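Cell surface protein (Putative S-layer protein) (Clostridioides difficile R20291, PDB 5NJL) is a cell-surface, putative S-layer protein with an extended three-domain fold and shows cell adhesion in vitro. Local coordinates at residues Thr151-Ile155 against Val187-Leu193; Ser101-Ser105 against Tyr132-Lys138; Glu69-Leu73 against Ile262-Asp266. One frame throughout, in Å; residues are numbered along the deposited sequence.

Overall arrangement
The three contacts map onto an elongated chain. Interactions 1 and 2 lie in the same part of the fold, with centres 20 Å apart and nearest atoms about 7 Å apart, and both reach the antiparallel sheet of strands 126-133, 138-145 and 152-158: interaction 2 at the hairpin between the first two, interaction 1 along the third. Interaction 2 closes before interaction 1 opens. Interaction 3 lies on the opposite side of the chain's centre, 67 Å and 55 Å from their centres. With 188 residues between them, its segments bracket both: the chain leaves the five-stranded sheet after strand 72-79, builds that distant part and returns at 204-212, consistent with the three-domain fold.

Interaction 1 of 3, residues Thr151-Ile155 against Val187-Leu193; sequences TSKTI and VNKIVKL. With SO4 (sulfate ion), chain I.
A threonine hydroxyl, not a strand backbone, ties the 3-10 turn 187-189 to the start of strand 152-158: N188 N donates to T151 OG1 at 3.2 Å. T151 (chi1 p) is also hydrogen-bonded through OG1 to D145, whose carboxylate takes V187 N. The loop before strand 199-200 here packs on an outermost strand of the three-stranded antiparallel sheet. Segment 187-193 runs roughly alongside 151-155 in the same direction, K153 nearest N188 (CA atoms 5.1 Å apart) and I155 nearest K192 (7.3 Å); the CA-to-CB bonds of T151, K153 and I155 point toward it. K153 (chi1 t, chi2 p) brings CE 3.1 Å from I190 O, and a water bridges V191 O (2.6 Å) and, weakly, K153 NZ (3.3 Å). K189 NZ hydrogen-bonds O4 of a sulfate, probably from the crystallisation liquor, at 3.1 Å. I155 (m, m) packs CD1 4.3 Å from I190 CG2 and CG2 4.1 Å from L193 CD1, joining L143, I141 and I122 in an apolar interior, so the polar links stay at its exposed border.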
ATOM      1  N   THR A 151     -24.157 -30.577 -24.467  1.00 24.45           N
ATOM      2  CA  THR A 151     -23.262 -30.834 -23.347  1.00 23.45           C
ATOM      3  C   THR A 151     -23.364 -29.719 -22.325  1.00 23.42           C
ATOM      4  O   THR A 151     -23.999 -28.691 -22.562  1.00 22.38           O
ATOM      5  CB  THR A 151     -21.772 -30.982 -23.791  1.00 24.40           C
ATOM      6  OG1 THR A 151     -21.184 -29.704 -24.093  1.00 24.39           O
ATOM      7  CG2 THR A 151     -21.631 -31.942 -24.995  1.00 25.73           C
ATOM      8  N   SER A 152     -22.713 -29.927 -21.188  1.00 21.69           N
ATOM      9  CA  SER A 152     -22.743 -28.964 -20.087  1.00 22.23           C
ATOM     10  C   SER A 152     -21.375 -28.794 -19.463  1.00 23.97           C
ATOM     11  O   SER A 152     -20.458 -29.624 -19.659  1.00 22.31           O
ATOM     12  CB  SER A 152     -23.738 -29.417 -19.014  1.00 22.87           C
ATOM     13  OG  SER A 152     -23.334 -30.649 -18.411  1.00 24.50           O
ATOM     14  N   LYS A 153     -21.248 -27.746 -18.665  1.00 22.86           N
ATOM     15  CA  LYS A 153     -20.015 -27.496 -17.915  1.00 22.89           C
ATOM     16  C   LYS A 153     -20.381 -26.659 -16.703  1.00 22.82           C
ATOM     17  O   LYS A 153     -21.187 -25.729 -16.807  1.00 22.66           O
ATOM     18  CB  LYS A 153     -19.022 -26.731 -18.787  1.00 24.39           C
ATOM     19  CG  LYS A 153     -17.703 -26.429 -18.111  1.00 27.42           C
ATOM     20  CD  LYS A 153     -16.861 -27.698 -18.029  1.00 29.62           C
ATOM     21  CE  LYS A 153     -15.694 -27.505 -17.091  1.00 36.15           C
ATOM     22  NZ  LYS A 153     -14.838 -28.713 -17.212  1.00 37.84           N
ATOM     23  N   THR A 154     -19.808 -26.999 -15.559  1.00 22.14           N
ATOM     24  CA  THR A 154     -19.925 -26.191 -14.370  1.00 23.86           C
ATOM     25  C   THR A 154     -18.528 -25.736 -13.966  1.00 25.94           C
ATOM     26  O   THR A 154     -17.604 -26.560 -13.875  1.00 22.92           O
ATOM     27  CB  THR A 154     -20.617 -26.965 -13.225  1.00 26.48           C
ATOM     28  OG1 THR A 154     -21.985 -27.159 -13.575  1.00 24.75           O
ATOM     29  CG2 THR A 154     -20.590 -26.157 -11.925  1.00 27.07           C
ATOM     30  N   ILE A 155     -18.392 -24.444 -13.678  1.00 24.22           N
ATOM     31  CA  ILE A 155     -17.116 -23.832 -13.289  1.00 27.26           C
ATOM     32  C   ILE A 155     -17.338 -23.149 -11.947  1.00 26.82           C
ATOM     33  O   ILE A 155     -18.328 -22.413 -11.791  1.00 23.36           O
ATOM     34  CB  ILE A 155     -16.692 -22.751 -14.317  1.00 29.18           C
ATOM     35  CG1 ILE A 155     -16.512 -23.340 -15.726  1.00 33.26           C
ATOM     36  CG2 ILE A 155     -15.431 -22.009 -13.890  1.00 30.51           C
ATOM     37  CD1 ILE A 155     -15.325 -24.251 -15.868  1.00 36.69           C
ATOM     38  N   VAL A 187     -19.523 -26.694 -24.930  1.00 25.65           N
ATOM     39  CA  VAL A 187     -19.112 -26.099 -23.636  1.00 24.59           C
ATOM     40  C   VAL A 187     -18.332 -27.068 -22.751  1.00 25.20           C
ATOM     41  O   VAL A 187     -17.541 -26.625 -21.900  1.00 24.56           O
ATOM     42  CB  VAL A 187     -20.276 -25.470 -22.847  1.00 24.04           C
ATOM     43  CG1 VAL A 187     -20.847 -24.286 -23.619  1.00 25.01           C
ATOM     44  CG2 VAL A 187     -21.343 -26.476 -22.484  1.00 23.47           C
ATOM     45  N   ASN A 188     -18.545 -28.377 -22.900  1.00 25.73           N
ATOM     46  CA  ASN A 188     -17.787 -29.340 -22.085  1.00 26.32           C
ATOM     47  C   ASN A 188     -16.293 -29.393 -22.411  1.00 25.21           C
ATOM     48  O   ASN A 188     -15.576 -30.020 -21.688  1.00 26.77           O
ATOM     49  CB  ASN A 188     -18.382 -30.754 -22.073  1.00 26.89           C
ATOM     50  CG  ASN A 188     -18.248 -31.484 -23.400  1.00 28.43           C
ATOM     51  OD1 ASN A 188     -18.024 -30.902 -24.463  1.00 29.13           O
ATOM     52  ND2 ASN A 188     -18.426 -32.786 -23.330  1.00 32.63           N
ATOM     53  N   LYS A 189     -15.851 -28.732 -23.459  1.00 25.16           N
ATOM     54  CA  LYS A 189     -14.414 -28.563 -23.726  1.00 30.08           C
ATOM     55  C   LYS A 189     -13.754 -27.368 -22.968  1.00 29.79           C
ATOM     56  O   LYS A 189     -12.530 -27.216 -23.005  1.00 28.28           O
ATOM     57  CB  LYS A 189     -14.187 -28.426 -25.224  1.00 32.43           C
ATOM     58  CG  LYS A 189     -14.667 -29.633 -26.031  1.00 37.71           C
ATOM     59  CD  LYS A 189     -14.058 -30.950 -25.539  1.00 42.90           C
ATOM     60  CE  LYS A 189     -14.281 -32.087 -26.528  1.00 48.96           C
ATOM     61  NZ  LYS A 189     -13.941 -33.395 -25.910  1.00 51.44           N
ATOM     62  N   ILE A 190     -14.557 -26.561 -22.272  1.00 27.92           N
ATOM     63  CA  ILE A 190     -14.043 -25.435 -21.477  1.00 27.41           C
ATOM     64  C   ILE A 190     -13.377 -26.011 -20.249  1.00 27.67           C
ATOM     65  O   ILE A 190     -13.952 -26.843 -19.552  1.00 27.53           O
ATOM     66  CB  ILE A 190     -15.150 -24.455 -21.053  1.00 27.54           C
ATOM     67  CG1 ILE A 190     -15.730 -23.777 -22.280  1.00 26.14           C
ATOM     68  CG2 ILE A 190     -14.622 -23.413 -20.040  1.00 28.83           C
ATOM     69  CD1 ILE A 190     -17.003 -23.000 -22.005  1.00 26.46           C
ATOM     70  N   VAL A 191     -12.140 -25.586 -20.018  1.00 28.16           N
ATOM     71  CA  VAL A 191     -11.392 -25.905 -18.819  1.00 28.80           C
ATOM     72  C   VAL A 191     -11.397 -24.697 -17.897  1.00 27.70           C
ATOM     73  O   VAL A 191     -11.526 -24.853 -16.687  1.00 28.35           O
ATOM     74  CB  VAL A 191      -9.952 -26.346 -19.156  1.00 30.19           C
ATOM     75  CG1 VAL A 191      -9.077 -26.409 -17.898  1.00 31.52           C
ATOM     76  CG2 VAL A 191      -9.984 -27.708 -19.842  1.00 31.65           C
ATOM     77  N   LYS A 192     -11.256 -23.508 -18.449  1.00 25.78           N
ATOM     78  CA  LYS A 192     -11.416 -22.306 -17.655  1.00 28.91           C
ATOM     79  C   LYS A 192     -11.968 -21.191 -18.487  1.00 27.25           C
ATOM     80  O   LYS A 192     -11.817 -21.171 -19.715  1.00 29.49           O
ATOM     81  CB  LYS A 192     -10.100 -21.922 -16.958  1.00 33.44           C
ATOM     82  CG  LYS A 192      -8.904 -21.738 -17.846  1.00 35.02           C
ATOM     83  CD  LYS A 192      -7.604 -21.629 -17.026  1.00 36.43           C
ATOM     84  CE  LYS A 192      -6.422 -21.519 -17.971  1.00 35.93           C
ATOM     85  NZ  LYS A 192      -5.103 -21.321 -17.332  1.00 37.63           N
ATOM     86  N   LEU A 193     -12.684 -20.297 -17.827  1.00 25.71           N
ATOM     87  CA  LEU A 193     -13.294 -19.178 -18.492  1.00 25.85           C
ATOM     88  C   LEU A 193     -12.260 -18.097 -18.774  1.00 29.00           C
ATOM     89  O   LEU A 193     -11.247 -17.975 -18.065  1.00 27.24           O
ATOM     90  CB  LEU A 193     -14.437 -18.617 -17.678  1.00 27.80           C
ATOM     91  CG  LEU A 193     -15.578 -19.573 -17.355  1.00 27.03           C
ATOM     92  CD1 LEU A 193     -16.483 -18.933 -16.327  1.00 28.06           C
ATOM     93  CD2 LEU A 193     -16.346 -19.876 -18.635  1.00 29.09           C
TER
HETATM   94  S   SO4 I 408     -10.257 -33.356 -24.420  1.00113.34           S
HETATM   95  O1  SO4 I 408     -10.417 -32.611 -25.694  1.00112.34           O
HETATM   96  O2  SO4 I 408      -9.709 -32.480 -23.361  1.00112.38           O
HETATM   97  O3  SO4 I 408      -9.337 -34.498 -24.646  1.00108.77           O
HETATM   98  O4  SO4 I 408     -11.582 -33.846 -23.968  1.00116.06           O
HETATM   99  O   HOH W   1     -12.473 -27.056 -15.588  1.00 37.84           O

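Interaction 2 of 3, residues Ser101-Ser105 against Tyr132-Lys138; sequences SADLS and YDSAKDK. With SO4 (sulfate ion), chain U.
Y132, near the end of strand 126-133, points toward the first turn of helix 101-115, the CA atoms of S105 and Y132 lying 5.3 Å apart. With chi1 t and chi2 65°, its ring runs along the turn: CB is 3.8 Å from S105 CA, CD1 is 3.7 Å from L104 CB, and S101 O lies over one ring face. At its tip, OH is 3.4 Å from S101 CB. D133 then starts the hairpin connection. Its OD1 accepts from K136 N at 2.9 Å, an Asx motif, while S134, A135 and K136 adopt helical phi/psi. D137, in the left-handed conformation (62/51), and K138 both face D133, a G1 beta bulge; K138 O takes D133 N at 2.9 Å. The D137 side chain (chi1 t) reaches back to the helix, and OD1 accepts twice, from Y132 OH at 2.6 Å and from S101 OG at 2.6 Å. L104 (m, t) sets CD1 3.5 Å from D137 O and 4.3 Å from K138 CA. S101 N donates at 2.9 Å to O4 of a sulfate, probably from the crystallisation liquor, at the N-terminal end of the helix. The bulged hairpin of strands 126-133 and 138-145 therefore meets the start of helix 101-115, with Y98 and I159 also touching L104.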
ATOM      1  N   SER A 101     -17.072 -11.848  -0.462  1.00 32.37           N
ATOM      2  CA  SER A 101     -18.358 -12.470  -0.761  1.00 33.91           C
ATOM      3  C   SER A 101     -19.278 -11.599  -1.594  1.00 33.72           C
ATOM      4  O   SER A 101     -19.919 -12.107  -2.528  1.00 34.68           O
ATOM      5  CB  SER A 101     -19.041 -12.910   0.537  1.00 35.33           C
ATOM      6  OG  SER A 101     -18.239 -13.903   1.194  1.00 36.84           O
ATOM      7  N   ALA A 102     -19.303 -10.293  -1.321  1.00 33.86           N
ATOM      8  CA  ALA A 102     -20.135  -9.340  -2.081  1.00 33.64           C
ATOM      9  C   ALA A 102     -19.758  -9.224  -3.564  1.00 32.00           C
ATOM     10  O   ALA A 102     -20.629  -9.034  -4.413  1.00 30.14           O
ATOM     11  CB  ALA A 102     -20.114  -7.954  -1.430  1.00 36.46           C
ATOM     12  N   ASP A 103     -18.471  -9.308  -3.872  1.00 29.27           N
ATOM     13  CA  ASP A 103     -18.011  -9.322  -5.248  1.00 29.35           C
ATOM     14  C   ASP A 103     -18.523 -10.564  -6.015  1.00 25.62           C
ATOM     15  O   ASP A 103     -18.899 -10.459  -7.182  1.00 27.19           O
ATOM     16  CB  ASP A 103     -16.473  -9.333  -5.312  1.00 30.68           C
ATOM     17  CG  ASP A 103     -15.831  -8.004  -4.906  1.00 35.37           C
ATOM     18  OD1 ASP A 103     -16.520  -6.960  -4.885  1.00 35.25           O
ATOM     19  OD2 ASP A 103     -14.603  -8.020  -4.650  1.00 32.89           O
ATOM     20  N   LEU A 104     -18.509 -11.722  -5.371  1.00 27.77           N
ATOM     21  CA  LEU A 104     -19.016 -12.954  -6.000  1.00 28.55           C
ATOM     22  C   LEU A 104     -20.534 -12.860  -6.224  1.00 30.60           C
ATOM     23  O   LEU A 104     -21.037 -13.195  -7.288  1.00 27.09           O
ATOM     24  CB  LEU A 104     -18.695 -14.179  -5.178  1.00 26.85           C
ATOM     25  CG  LEU A 104     -17.209 -14.464  -4.994  1.00 28.17           C
ATOM     26  CD1 LEU A 104     -17.033 -15.555  -3.970  1.00 29.53           C
ATOM     27  CD2 LEU A 104     -16.531 -14.850  -6.288  1.00 27.61           C
ATOM     28  N   SER A 105     -21.240 -12.360  -5.217  1.00 30.66           N
ATOM     29  CA  SER A 105     -22.659 -12.170  -5.292  1.00 31.01           C
ATOM     30  C   SER A 105     -23.055 -11.197  -6.384  1.00 30.65           C
ATOM     31  O   SER A 105     -23.987 -11.479  -7.145  1.00 28.92           O
ATOM     32  CB  SER A 105     -23.164 -11.665  -3.931  1.00 35.18           C
ATOM     33  OG  SER A 105     -24.555 -11.639  -3.964  1.00 38.49           O
ATOM     34  N   TYR A 132     -24.588 -17.629  -6.680  1.00 27.09           N
ATOM     35  CA  TYR A 132     -23.688 -17.360  -5.558  1.00 28.21           C
ATOM     36  C   TYR A 132     -24.158 -18.248  -4.410  1.00 29.46           C
ATOM     37  O   TYR A 132     -25.277 -18.125  -3.936  1.00 29.48           O
ATOM     38  CB  TYR A 132     -23.597 -15.867  -5.146  1.00 32.60           C
ATOM     39  CG  TYR A 132     -22.865 -15.750  -3.820  1.00 35.37           C
ATOM     40  CD1 TYR A 132     -21.531 -16.112  -3.716  1.00 38.05           C
ATOM     41  CD2 TYR A 132     -23.537 -15.390  -2.638  1.00 39.45           C
ATOM     42  CE1 TYR A 132     -20.853 -16.075  -2.504  1.00 39.78           C
ATOM     43  CE2 TYR A 132     -22.861 -15.336  -1.414  1.00 42.78           C
ATOM     44  CZ  TYR A 132     -21.519 -15.685  -1.348  1.00 44.18           C
ATOM     45  OH  TYR A 132     -20.832 -15.684  -0.138  1.00 47.49           O
ATOM     46  N   ASP A 133     -23.322 -19.197  -4.034  1.00 30.91           N
ATOM     47  CA  ASP A 133     -23.609 -20.114  -2.955  1.00 35.13           C
ATOM     48  C   ASP A 133     -23.075 -19.456  -1.692  1.00 38.68           C
ATOM     49  O   ASP A 133     -21.858 -19.412  -1.481  1.00 35.38           O
ATOM     50  CB  ASP A 133     -22.963 -21.467  -3.213  1.00 35.48           C
ATOM     51  CG  ASP A 133     -23.405 -22.541  -2.209  1.00 38.19           C
ATOM     52  OD1 ASP A 133     -23.278 -22.330  -0.983  1.00 42.00           O
ATOM     53  OD2 ASP A 133     -23.858 -23.606  -2.642  1.00 43.16           O
ATOM     54  N   SER A 134     -24.004 -18.914  -0.890  1.00 37.24           N
ATOM     55  CA  SER A 134     -23.700 -18.231   0.380  1.00 44.61           C
ATOM     56  C   SER A 134     -22.949 -19.096   1.362  1.00 41.30           C
ATOM     57  O   SER A 134     -22.131 -18.600   2.120  1.00 45.68           O
ATOM     58  CB  SER A 134     -24.990 -17.788   1.078  1.00 45.86           C
ATOM     59  OG  SER A 134     -25.731 -16.896   0.277  1.00 50.65           O
ATOM     60  N   ALA A 135     -23.248 -20.385   1.359  1.00 42.61           N
ATOM     61  CA  ALA A 135     -22.664 -21.306   2.322  1.00 46.70           C
ATOM     62  C   ALA A 135     -21.208 -21.627   2.009  1.00 48.64           C
ATOM     63  O   ALA A 135     -20.363 -21.558   2.899  1.00 47.89           O
ATOM     64  CB  ALA A 135     -23.470 -22.587   2.379  1.00 45.34           C
ATOM     65  N   LYS A 136     -20.942 -22.026   0.762  1.00 46.40           N
ATOM     66  CA  LYS A 136     -19.584 -22.396   0.304  1.00 45.16           C
ATOM     67  C   LYS A 136     -18.720 -21.187  -0.042  1.00 40.39           C
ATOM     68  O   LYS A 136     -17.513 -21.325  -0.199  1.00 42.01           O
ATOM     69  CB  LYS A 136     -19.645 -23.255  -0.956  1.00 48.21           C
ATOM     70  CG  LYS A 136     -20.294 -24.613  -0.794  1.00 56.85           C
ATOM     71  CD  LYS A 136     -20.463 -25.306  -2.143  1.00 59.26           C
ATOM     72  CE  LYS A 136     -19.134 -25.566  -2.849  1.00 65.86           C
ATOM     73  NZ  LYS A 136     -19.292 -26.438  -4.048  1.00 65.85           N
ATOM     74  N   ASP A 137     -19.359 -20.031  -0.224  1.00 37.52           N
ATOM     75  CA  ASP A 137     -18.702 -18.814  -0.637  1.00 37.54           C
ATOM     76  C   ASP A 137     -18.039 -18.940  -2.033  1.00 34.39           C
ATOM     77  O   ASP A 137     -16.871 -18.591  -2.223  1.00 30.68           O
ATOM     78  CB  ASP A 137     -17.680 -18.423   0.432  1.00 39.61           C
ATOM     79  CG  ASP A 137     -17.460 -16.969   0.508  1.00 39.62           C
ATOM     80  OD1 ASP A 137     -18.259 -16.182  -0.040  1.00 41.77           O
ATOM     81  OD2 ASP A 137     -16.462 -16.613   1.148  1.00 47.26           O
ATOM     82  N   LYS A 138     -18.827 -19.414  -2.999  1.00 30.81           N
ATOM     83  CA  LYS A 138     -18.377 -19.610  -4.376  1.00 28.64           C
ATOM     84  C   LYS A 138     -19.383 -19.081  -5.395  1.00 26.79           C
ATOM     85  O   LYS A 138     -20.596 -19.124  -5.157  1.00 27.85           O
ATOM     86  CB  LYS A 138     -18.166 -21.106  -4.638  1.00 30.63           C
ATOM     87  CG  LYS A 138     -17.113 -21.772  -3.757  1.00 34.04           C
ATOM     88  CD  LYS A 138     -15.722 -21.192  -3.946  1.00 34.67           C
ATOM     89  CE  LYS A 138     -14.721 -21.851  -2.991  1.00 37.43           C
ATOM     90  NZ  LYS A 138     -13.378 -21.203  -3.034  1.00 35.12           N
TER
HETATM   91  S   SO4 U 420     -16.091 -10.851   3.369  1.00 92.47           S
HETATM   92  O1  SO4 U 420     -16.422  -9.457   2.974  1.00 82.43           O
HETATM   93  O2  SO4 U 420     -14.884 -10.802   4.228  1.00 89.23           O
HETATM   94  O3  SO4 U 420     -17.243 -11.390   4.139  1.00 81.15           O
HETATM   95  O4  SO4 U 420     -15.796 -11.744   2.195  1.00 67.86           O

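Interaction 3 of 3, residues Glu69-Leu73 against Ile262-Asp266; sequences ENKEL and IKYTD. With SO4 (sulfate ion), chain R.
Segment 69-73 leads into strand 72-79 through a turn in which N70 takes a left-handed backbone conformation (57/25), whereas 262-265 is the extended end of strand 258-265. The contact brings the start of strand 72-79, of the five-stranded mixed sheet, against the end of strand 258-265, of the four-stranded one, at the junction of the two sheets. No ladder forms between them; N70 and K263 are nearest, CA to CA 6.6 Å. The link is made by side chains reaching to backbone and side-chain partners. K263, m at chi1 and t through chi2-chi4, stretches across to the turn, where NZ donates to N70 O at 3.2 Å and forms a salt bridge with E72 OE1 at 2.9 Å. E72 (chi1 p, chi2 t) lies beside T210 and K212. N70 lies against the K263 side chain, ND2 3.6 Å from CB, and its ND2 gives a weak hydrogen bond to Y264 O at 3.2 Å. The same amide is held outside the segments, OD1 by S214 and ND2 by I272 O, so N70 ties the turn to strand 271-278 as well. O3 of a sulfate, probably from the crystallisation liquor, takes E69 N at 2.9 Å. One water links N70 ND2 (2.8 Å) and T265 OG1 (2.9 Å); another accepts from K263 NZ at 2.8 Å.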
ATOM      1  N   GLU A  69      22.126  20.158  11.347  1.00 39.48           N
ATOM      2  CA  GLU A  69      21.915  19.763  12.754  1.00 39.85           C
ATOM      3  C   GLU A  69      20.490  20.084  13.175  1.00 34.11           C
ATOM      4  O   GLU A  69      19.984  21.178  12.913  1.00 32.91           O
ATOM      5  CB  GLU A  69      22.927  20.463  13.680  1.00 44.65           C
ATOM      6  CG  GLU A  69      24.398  20.089  13.444  1.00 51.31           C
ATOM      7  CD  GLU A  69      24.740  18.624  13.719  1.00 56.50           C
ATOM      8  OE1 GLU A  69      24.006  17.936  14.466  1.00 63.59           O
ATOM      9  OE2 GLU A  69      25.765  18.146  13.179  1.00 64.38           O
ATOM     10  N   ASN A  70      19.814  19.111  13.782  1.00 35.21           N
ATOM     11  CA  ASN A  70      18.401  19.243  14.196  1.00 35.41           C
ATOM     12  C   ASN A  70      17.454  19.605  13.050  1.00 36.16           C
ATOM     13  O   ASN A  70      16.381  20.174  13.282  1.00 35.64           O
ATOM     14  CB  ASN A  70      18.242  20.207  15.405  1.00 38.16           C
ATOM     15  CG  ASN A  70      18.132  19.474  16.748  1.00 37.57           C
ATOM     16  OD1 ASN A  70      17.871  18.277  16.808  1.00 37.02           O
ATOM     17  ND2 ASN A  70      18.342  20.197  17.828  1.00 37.55           N
ATOM     18  N   LYS A  71      17.848  19.255  11.821  1.00 35.68           N
ATOM     19  CA  LYS A  71      16.937  19.332  10.666  1.00 37.05           C
ATOM     20  C   LYS A  71      16.477  17.914  10.332  1.00 35.59           C
ATOM     21  O   LYS A  71      17.024  16.918  10.841  1.00 32.34           O
ATOM     22  CB  LYS A  71      17.605  19.969   9.448  1.00 41.03           C
ATOM     23  CG  LYS A  71      18.150  21.380   9.687  1.00 44.49           C
ATOM     24  CD  LYS A  71      17.048  22.357  10.039  1.00 46.18           C
ATOM     25  CE  LYS A  71      17.598  23.769  10.081  1.00 53.36           C
ATOM     26  NZ  LYS A  71      16.510  24.729  10.367  1.00 57.58           N
ATOM     27  N   GLU A  72      15.453  17.842   9.490  1.00 37.28           N
ATOM     28  CA  GLU A  72      14.910  16.564   9.070  1.00 38.94           C
ATOM     29  C   GLU A  72      14.473  16.535   7.612  1.00 36.59           C
ATOM     30  O   GLU A  72      14.281  17.574   6.970  1.00 34.27           O
ATOM     31  CB  GLU A  72      13.742  16.164   9.977  1.00 42.66           C
ATOM     32  CG  GLU A  72      12.581  17.136   9.977  1.00 47.00           C
ATOM     33  CD  GLU A  72      11.556  16.797  11.049  1.00 49.02           C
ATOM     34  OE1 GLU A  72      11.938  16.644  12.234  1.00 54.59           O
ATOM     35  OE2 GLU A  72      10.364  16.703  10.698  1.00 51.98           O
ATOM     36  N   LEU A  73      14.298  15.308   7.136  1.00 35.45           N
ATOM     37  CA  LEU A  73      13.954  15.008   5.746  1.00 38.86           C
ATOM     38  C   LEU A  73      12.899  13.902   5.815  1.00 35.60           C
ATOM     39  O   LEU A  73      13.009  13.017   6.667  1.00 39.78           O
ATOM     40  CB  LEU A  73      15.215  14.481   5.055  1.00 41.46           C
ATOM     41  CG  LEU A  73      15.477  14.592   3.569  1.00 48.06           C
ATOM     42  CD1 LEU A  73      15.296  16.030   3.091  1.00 48.22           C
ATOM     43  CD2 LEU A  73      16.889  14.085   3.280  1.00 47.75           C
ATOM     44  N   ILE A 262      10.996  18.736  21.801  1.00 41.36           N
ATOM     45  CA  ILE A 262      11.874  19.877  22.018  1.00 41.80           C
ATOM     46  C   ILE A 262      13.152  19.536  21.294  1.00 35.95           C
ATOM     47  O   ILE A 262      13.781  18.519  21.598  1.00 36.60           O
ATOM     48  CB  ILE A 262      12.241  20.104  23.510  1.00 44.43           C
ATOM     49  CG1 ILE A 262      11.030  19.891  24.415  1.00 49.36           C
ATOM     50  CG2 ILE A 262      12.851  21.495  23.706  1.00 43.39           C
ATOM     51  CD1 ILE A 262      11.404  19.449  25.813  1.00 54.64           C
ATOM     52  N   LYS A 263      13.497  20.348  20.312  1.00 37.98           N
ATOM     53  CA  LYS A 263      14.813  20.270  19.681  1.00 39.67           C
ATOM     54  C   LYS A 263      15.659  21.313  20.387  1.00 38.24           C
ATOM     55  O   LYS A 263      15.203  22.438  20.607  1.00 36.20           O
ATOM     56  CB  LYS A 263      14.740  20.577  18.187  1.00 42.58           C
ATOM     57  CG  LYS A 263      13.953  19.538  17.402  1.00 47.02           C
ATOM     58  CD  LYS A 263      13.942  19.808  15.892  1.00 50.75           C
ATOM     59  CE  LYS A 263      13.396  18.592  15.139  1.00 55.27           C
ATOM     60  NZ  LYS A 263      13.610  18.576  13.656  1.00 59.64           N
ATOM     61  N   TYR A 264      16.880  20.941  20.746  1.00 35.71           N
ATOM     62  CA  TYR A 264      17.819  21.897  21.323  1.00 33.69           C
ATOM     63  C   TYR A 264      19.253  21.433  21.132  1.00 32.91           C
ATOM     64  O   TYR A 264      19.513  20.254  20.833  1.00 30.92           O
ATOM     65  CB  TYR A 264      17.506  22.127  22.810  1.00 33.69           C
ATOM     66  CG  TYR A 264      17.793  20.954  23.722  1.00 34.70           C
ATOM     67  CD1 TYR A 264      16.858  19.944  23.901  1.00 34.75           C
ATOM     68  CD2 TYR A 264      19.001  20.862  24.429  1.00 32.92           C
ATOM     69  CE1 TYR A 264      17.107  18.884  24.750  1.00 36.65           C
ATOM     70  CE2 TYR A 264      19.257  19.796  25.280  1.00 32.65           C
ATOM     71  CZ  TYR A 264      18.310  18.811  25.430  1.00 35.53           C
ATOM     72  OH  TYR A 264      18.523  17.750  26.266  1.00 36.37           O
ATOM     73  N   THR A 265      20.171  22.363  21.347  1.00 28.68           N
ATOM     74  CA  THR A 265      21.596  22.072  21.342  1.00 30.24           C
ATOM     75  C   THR A 265      22.056  21.971  22.807  1.00 30.64           C
ATOM     76  O   THR A 265      21.814  22.904  23.605  1.00 28.64           O
ATOM     77  CB  THR A 265      22.321  23.158  20.572  1.00 32.20           C
ATOM     78  OG1 THR A 265      21.814  23.162  19.238  1.00 32.68           O
ATOM     79  CG2 THR A 265      23.819  22.917  20.518  1.00 33.29           C
ATOM     80  N   ASP A 266      22.673  20.838  23.163  1.00 27.77           N
ATOM     81  CA  ASP A 266      23.011  20.584  24.564  1.00 28.05           C
ATOM     82  C   ASP A 266      24.295  21.307  24.942  1.00 27.23           C
ATOM     83  O   ASP A 266      24.872  22.045  24.132  1.00 26.99           O
ATOM     84  CB  ASP A 266      22.986  19.075  24.920  1.00 27.83           C
ATOM     85  CG  ASP A 266      24.221  18.294  24.438  1.00 29.72           C
ATOM     86  OD1 ASP A 266      25.243  18.878  23.973  1.00 29.13           O
ATOM     87  OD2 ASP A 266      24.152  17.040  24.536  1.00 33.20           O
TER
HETATM   88  S   SO4 R 417      24.683  22.562   9.912  1.00108.71           S
HETATM   89  O1  SO4 R 417      25.733  23.579  10.153  1.00114.76           O
HETATM   90  O2  SO4 R 417      23.828  23.021   8.787  1.00103.13           O
HETATM   91  O3  SO4 R 417      23.860  22.421  11.133  1.00107.22           O
HETATM   92  O4  SO4 R 417      25.326  21.260   9.595  1.00106.12           O
HETATM   93  O   HOH W   2      19.155  22.857  18.242  1.00 35.00           O
HETATM   94  O   HOH W   3      15.663  16.737  13.805  1.00 51.55           O